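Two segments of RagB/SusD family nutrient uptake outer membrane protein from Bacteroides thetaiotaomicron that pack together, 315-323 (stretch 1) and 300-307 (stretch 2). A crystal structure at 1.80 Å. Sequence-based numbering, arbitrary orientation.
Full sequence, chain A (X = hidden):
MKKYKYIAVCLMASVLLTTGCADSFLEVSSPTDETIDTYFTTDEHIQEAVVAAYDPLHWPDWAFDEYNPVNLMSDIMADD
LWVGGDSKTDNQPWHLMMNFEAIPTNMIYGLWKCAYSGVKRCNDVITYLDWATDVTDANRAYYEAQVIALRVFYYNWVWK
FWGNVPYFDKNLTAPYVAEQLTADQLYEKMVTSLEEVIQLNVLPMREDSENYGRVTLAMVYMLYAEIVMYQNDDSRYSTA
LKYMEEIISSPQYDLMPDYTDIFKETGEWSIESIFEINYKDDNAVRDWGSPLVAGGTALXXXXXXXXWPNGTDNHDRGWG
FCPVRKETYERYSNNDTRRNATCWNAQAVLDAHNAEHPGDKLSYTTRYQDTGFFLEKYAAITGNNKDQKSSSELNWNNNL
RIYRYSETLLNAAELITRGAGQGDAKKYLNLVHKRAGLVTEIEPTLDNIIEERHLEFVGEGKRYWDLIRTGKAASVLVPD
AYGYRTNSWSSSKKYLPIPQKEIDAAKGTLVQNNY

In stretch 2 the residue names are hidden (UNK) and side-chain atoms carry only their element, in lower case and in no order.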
ATOM      1  N   HIS A 315       2.896 -21.632   9.628  1.00 18.13           N
ATOM      2  CA  HIS A 315       3.582 -20.318   9.518  1.00 18.77           C
ATOM      3  C   HIS A 315       5.071 -20.569   9.463  1.00 18.71           C
ATOM      4  O   HIS A 315       5.549 -21.526  10.149  1.00 17.27           O
ATOM      5  CB  HIS A 315       3.220 -19.437  10.725  1.00 16.23           C
ATOM      6  CG  HIS A 315       1.873 -18.796  10.635  1.00 17.51           C
ATOM      7  ND1 HIS A 315       0.687 -19.497  10.769  1.00 17.71           N
ATOM      8  CD2 HIS A 315       1.532 -17.512  10.390  1.00 16.96           C
ATOM      9  CE1 HIS A 315      -0.332 -18.661  10.635  1.00 19.60           C
ATOM     10  NE2 HIS A 315       0.159 -17.406  10.418  1.00 17.47           N
ATOM     11  N   ASP A 316       5.777 -19.639   8.823  1.00 17.83           N
ATOM     12  CA  ASP A 316       7.255 -19.627   8.707  1.00 16.78           C
ATOM     13  C   ASP A 316       7.811 -18.371   9.398  1.00 19.21           C
ATOM     14  O   ASP A 316       7.029 -17.441   9.787  1.00 17.76           O
ATOM     15  CB  ASP A 316       7.681 -19.729   7.256  1.00 17.28           C
ATOM     16  CG  ASP A 316       7.651 -21.123   6.625  1.00 18.54           C
ATOM     17  OD1 ASP A 316       7.249 -22.109   7.306  1.00 19.44           O
ATOM     18  OD2 ASP A 316       7.997 -21.204   5.432  1.00 22.02           O
ATOM     19  N   ARG A 317       9.131 -18.378   9.562  1.00 17.96           N
ATOM     20  CA  ARG A 317       9.888 -17.353  10.301  1.00 17.39           C
ATOM     21  C   ARG A 317      10.116 -16.106   9.449  1.00 16.84           C
ATOM     22  O   ARG A 317      10.082 -16.134   8.231  1.00 16.32           O
ATOM     23  CB  ARG A 317      11.235 -17.941  10.748  1.00 18.43           C
ATOM     24  CG  ARG A 317      12.183 -18.266   9.601  1.00 20.41           C
ATOM     25  CD  ARG A 317      13.213 -19.272  10.057  1.00 24.24           C
ATOM     26  NE  ARG A 317      14.217 -19.378   9.032  1.00 28.40           N
ATOM     27  CZ  ARG A 317      14.819 -20.502   8.683  1.00 32.25           C
ATOM     28  NH1 ARG A 317      14.502 -21.639   9.274  1.00 29.45           N
ATOM     29  NH2 ARG A 317      15.760 -20.463   7.743  1.00 34.48           N
ATOM     30  N   GLY A 318      10.503 -15.040  10.128  1.00 15.93           N
ATOM     31  CA  GLY A 318      10.897 -13.784   9.499  1.00 16.25           C
ATOM     32  C   GLY A 318      11.869 -13.050  10.380  1.00 15.93           C
ATOM     33  O   GLY A 318      12.562 -13.736  11.156  1.00 16.08           O
ATOM     34  N   TRP A 319      11.894 -11.716  10.289  1.00 16.38           N
ATOM     35  CA  TRP A 319      12.873 -10.879  11.028  1.00 14.96           C
ATOM     36  C   TRP A 319      12.263 -10.091  12.195  1.00 16.59           C
ATOM     37  O   TRP A 319      12.999  -9.307  12.799  1.00 16.82           O
ATOM     38  CB  TRP A 319      13.555  -9.964  10.020  1.00 16.26           C
ATOM     39  CG  TRP A 319      14.381 -10.687   9.008  1.00 17.19           C
ATOM     40  CD1 TRP A 319      14.907 -11.940   9.077  1.00 18.89           C
ATOM     41  CD2 TRP A 319      14.874 -10.117   7.789  1.00 17.98           C
ATOM     42  NE1 TRP A 319      15.653 -12.191   7.953  1.00 19.87           N
ATOM     43  CE2 TRP A 319      15.657 -11.094   7.152  1.00 18.49           C
ATOM     44  CE3 TRP A 319      14.697  -8.880   7.176  1.00 20.49           C
ATOM     45  CZ2 TRP A 319      16.237 -10.884   5.906  1.00 20.59           C
ATOM     46  CZ3 TRP A 319      15.277  -8.665   5.944  1.00 22.35           C
ATOM     47  CH2 TRP A 319      16.038  -9.659   5.326  1.00 19.93           C
ATOM     48  N   GLY A 320      10.968 -10.253  12.496  1.00 15.44           N
ATOM     49  CA  GLY A 320      10.269  -9.664  13.651  1.00 15.85           C
ATOM     50  C   GLY A 320      10.074  -8.143  13.554  1.00 15.75           C
ATOM     51  O   GLY A 320       9.999  -7.455  14.605  1.00 16.06           O
ATOM     52  N   PHE A 321       9.975  -7.600  12.358  1.00 15.32           N
ATOM     53  CA  PHE A 321       9.492  -6.223  12.170  1.00 14.65           C
ATOM     54  C   PHE A 321       7.974  -6.179  12.232  1.00 18.34           C
ATOM     55  O   PHE A 321       7.271  -7.194  11.961  1.00 15.80           O
ATOM     56  CB  PHE A 321      10.036  -5.582  10.907  1.00 15.44           C
ATOM     57  CG  PHE A 321      11.537  -5.358  10.939  1.00 15.99           C
ATOM     58  CD1 PHE A 321      12.091  -4.241  11.539  1.00 16.43           C
ATOM     59  CD2 PHE A 321      12.391  -6.241  10.295  1.00 16.56           C
ATOM     60  CE1 PHE A 321      13.473  -4.046  11.552  1.00 15.61           C
ATOM     61  CE2 PHE A 321      13.769  -6.064  10.304  1.00 18.43           C
ATOM     62  CZ  PHE A 321      14.306  -4.939  10.906  1.00 17.38           C
ATOM     63  N   CYS A 322       7.491  -4.965  12.522  1.00 15.28           N
ATOM     64  CA  CYS A 322       6.070  -4.594  12.578  1.00 15.23           C
ATOM     65  C   CYS A 322       5.213  -5.619  13.313  1.00 16.38           C
ATOM     66  O   CYS A 322       4.187  -6.015  12.764  1.00 17.26           O
ATOM     67  CB  CYS A 322       5.553  -4.361  11.178  1.00 17.92           C
ATOM     68  SG  CYS A 322       6.357  -2.939  10.398  1.00 20.31           S
ATOM     69  N   PRO A 323       5.511  -5.973  14.583  1.00 16.67           N
ATOM     70  CA  PRO A 323       4.548  -6.668  15.449  1.00 17.81           C
ATOM     71  C   PRO A 323       3.250  -5.864  15.485  1.00 16.83           C
ATOM     72  O   PRO A 323       3.261  -4.639  15.270  1.00 13.86           O
ATOM     73  CB  PRO A 323       5.084  -6.578  16.883  1.00 19.02           C
ATOM     74  CG  PRO A 323       6.488  -6.136  16.753  1.00 19.19           C
ATOM     75  CD  PRO A 323       6.706  -5.617  15.348  1.00 16.72           C
ATOM     76  N   UNK A 300       6.727 -10.729   3.703  1.00 14.35           N
ATOM     77  CA  UNK A 300       6.507 -11.745   4.741  1.00 14.85           C
ATOM     78  C   UNK A 300       7.771 -12.033   5.555  1.00 15.29           C
ATOM     79  O   UNK A 300       7.650 -12.270   6.722  1.00 15.44           O
ATOM     80  c   UNK A 300       6.297 -11.219   2.389  1.00 15.05           C
ATOM     81  c   UNK A 300       5.974 -12.951   3.969  1.00 15.39           C
ATOM     82  c   UNK A 300       5.345 -12.338   2.748  1.00 15.34           C
ATOM     83  N   UNK A 301       8.949 -12.004   4.946  1.00 14.83           N
ATOM     84  CA  UNK A 301      10.216 -12.220   5.694  1.00 15.18           C
ATOM     85  C   UNK A 301      10.347 -11.080   6.714  1.00 14.89           C
ATOM     86  O   UNK A 301      10.732 -11.328   7.877  1.00 16.75           O
ATOM     87  o   UNK A 301      11.319 -13.491   3.944  1.00 18.05           O
ATOM     88  c   UNK A 301      11.430 -12.308   4.762  1.00 18.06           C
ATOM     89  c   UNK A 301      12.713 -12.364   5.569  1.00 18.09           C
ATOM     90  N   UNK A 302      10.069  -9.846   6.313  1.00 15.72           N
ATOM     91  CA  UNK A 302      10.266  -8.657   7.203  1.00 15.55           C
ATOM     92  C   UNK A 302       9.445  -8.783   8.487  1.00 15.77           C
ATOM     93  O   UNK A 302      10.038  -8.568   9.567  1.00 16.26           O
ATOM     94  c   UNK A 302      12.183  -6.604   5.911  1.00 21.87           C
ATOM     95  c   UNK A 302      10.295  -5.889   4.476  1.00 16.86           C
ATOM     96  c   UNK A 302       9.875  -7.383   6.462  1.00 15.97           C
ATOM     97  c   UNK A 302      10.836  -7.006   5.341  1.00 17.82           C
ATOM     98  N   UNK A 303       8.197  -9.272   8.426  1.00 15.45           N
ATOM     99  CA  UNK A 303       7.201  -9.057   9.522  1.00 14.22           C
ATOM    100  C   UNK A 303       6.761 -10.362  10.193  1.00 15.25           C
ATOM    101  O   UNK A 303       5.899 -10.302  11.061  1.00 15.21           O
ATOM    102  c   UNK A 303       6.010  -8.280   8.944  1.00 15.18           C
ATOM    103  c   UNK A 303       6.463  -6.954   8.337  1.00 14.95           C
ATOM    104  c   UNK A 303       3.907  -8.633   7.523  1.00 17.68           C
ATOM    105  c   UNK A 303       5.242  -9.170   7.956  1.00 16.79           C
ATOM    106  N   UNK A 304       7.400 -11.489   9.893  1.00 14.09           N
ATOM    107  CA  UNK A 304       7.109 -12.780  10.562  1.00 14.34           C
ATOM    108  C   UNK A 304       8.059 -12.996  11.730  1.00 15.81           C
ATOM    109  O   UNK A 304       9.101 -12.338  11.830  1.00 15.81           O
ATOM    110  c   UNK A 304       7.130 -13.840   9.526  1.00 15.43           C
ATOM    111  o   UNK A 304       6.089 -13.558   8.577  1.00 15.59           O
ATOM    112  N   UNK A 305       7.688 -13.862  12.684  1.00 15.44           N
ATOM    113  CA  UNK A 305       8.396 -13.962  13.959  1.00 17.16           C
ATOM    114  C   UNK A 305       9.810 -14.505  13.727  1.00 17.44           C
ATOM    115  O   UNK A 305      10.056 -15.385  12.933  1.00 17.59           O
ATOM    116  c   UNK A 305       6.532 -14.767  12.624  1.00 16.09           C
ATOM    117  c   UNK A 305       6.342 -15.203  14.068  1.00 17.53           C
ATOM    118  c   UNK A 305       7.616 -14.936  14.828  1.00 15.92           C
ATOM    119  N   UNK A 306      10.752 -13.919  14.453  1.00 18.23           N
ATOM    120  CA  UNK A 306      12.180 -14.272  14.364  1.00 16.53           C
ATOM    121  C   UNK A 306      12.397 -15.673  14.951  1.00 16.79           C
ATOM    122  O   UNK A 306      11.978 -15.950  16.122  1.00 16.44           O
ATOM    123  c   UNK A 306      15.392 -13.263  15.853  1.00 18.21           C
ATOM    124  c   UNK A 306      12.983 -13.194  15.093  1.00 19.03           C
ATOM    125  c   UNK A 306      16.313 -13.045  13.255  1.00 18.88           C
ATOM    126  c   UNK A 306      14.950 -13.095  13.520  1.00 18.64           C
ATOM    127  c   UNK A 306      16.748 -13.202  15.605  1.00 18.07           C
ATOM    128  c   UNK A 306      14.469 -13.204  14.804  1.00 18.43           C
ATOM    129  c   UNK A 306      17.205 -13.072  14.314  1.00 19.37           C
ATOM    130  o   UNK A 306      18.535 -13.013  14.055  1.00 19.75           O
ATOM    131  N   UNK A 307      13.015 -16.534  14.143  1.00 15.06           N
ATOM    132  CA  UNK A 307      13.375 -17.941  14.472  1.00 15.78           C
ATOM    133  C   UNK A 307      12.125 -18.673  14.981  1.00 18.35           C
ATOM    134  O   UNK A 307      12.197 -19.497  15.936  1.00 18.23           O
ATOM    135  c   UNK A 307      16.789 -16.925  16.051  1.00 20.82           C
ATOM    136  c   UNK A 307      15.587 -16.915  15.122  1.00 19.70           C
ATOM    137  c   UNK A 307      15.186 -19.414  15.324  1.00 17.64           C
ATOM    138  c   UNK A 307      14.570 -18.031  15.419  1.00 17.51           C
TER
HETATM  139  O   HOH W   1      11.602 -16.068   5.776  1.00 37.00           O
HETATM  140  O   HOH W   2       3.889  -8.618  11.853  1.00 14.49           O
HETATM  141  O   HOH W   3      13.987 -15.951  11.408  1.00 17.20           O

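Position 300 has three side-chain carbons that close a ring onto its own backbone N, and the ring stays clear of stretch 1. It is Pro300.

At position 301 a single carbon carries one oxygen and one carbon. The outer carbon lies over the face of the Trp319 indole, 3.7 Å from the centroid of the five-membered ring, while the oxygen accepts from water 1, which also donates to Arg317 O. This is Thr301, its methyl CG2 and its hydroxyl OG1. The backbone contributes too: Trp319 N donates to Thr301 O at 2.7 Å.

Position 302 shows four carbons forked at the second. CA-to-CB points away, yet the end of the chain comes nearer, and one tip of the fork sits against the Trp319 ring. The residue is Leu302, with CD2 3.6 Å from Trp319 CE3. Phe321 N donates to Leu302 O at 3.0 Å, and this oxygen lies at the edge of the Phe321 ring.

Position 303 again has four carbons, but forked at the first with one arm two carbons long; the short arm packs against Cys322 CB. That makes it Ile303. Its CG2 is 4.0 Å from Cys322 CB, its CA makes a CA-H...O contact of 3.1 Å with Phe321 O, and water 2 donates both to Ile303 O and to Cys322 O.

Position 304 has one carbon followed by one oxygen, and its CB packs 3.6 Å from Asp316 O. It is Ser304. Its OG turns back to donate to Pro300 O at 2.7 Å. Ser304 O accepts from Gly320 N at 2.9 Å.

Position 305 has three side-chain carbons closing a ring onto its own backbone N. Its CA-to-CB bond points away, yet the ring carbon bound to N approaches Asp316 O. This is Pro305, with CD 3.9 Å from Asp316 O; Pro305 O accepts a hydrogen bond from Gly318 N at 2.9 Å.

Position 306 has a carbon and then a six-carbon ring bearing an oxygen. Gly318 O lies at the edge of that ring. It is Tyr306, and CD1 reaches within 3.9 Å of Trp319 CA.

Position 307 has four carbons, forked at the first with one longer arm. Its CA-to-CB bond points away from stretch 1. It is Ile307, and water 3 accepts from Ile307 N while donating to Gly318 O.

The direct hydrogen bonds across the contact are all backbone to backbone, and side-chain packing around Trp319 accompanies them. Four successive amides, from Gly318 to Phe321, donate to four carbonyls of stretch 2, although stretch 1 itself has no regular helix or strand. Glycine makes the approach possible at Gly318: an ideal CB would fall 2.3 Å from Thr301 O and 2.7 Å from Ser304 CB. At Gly320 the positive phi itself favours glycine. Trp319, between them, packs against Thr301 and Leu302, adding an apolar patch to the polar seam, and three waters bridge the two stretches.

Stretch 2 (300-307) PTLISPYI
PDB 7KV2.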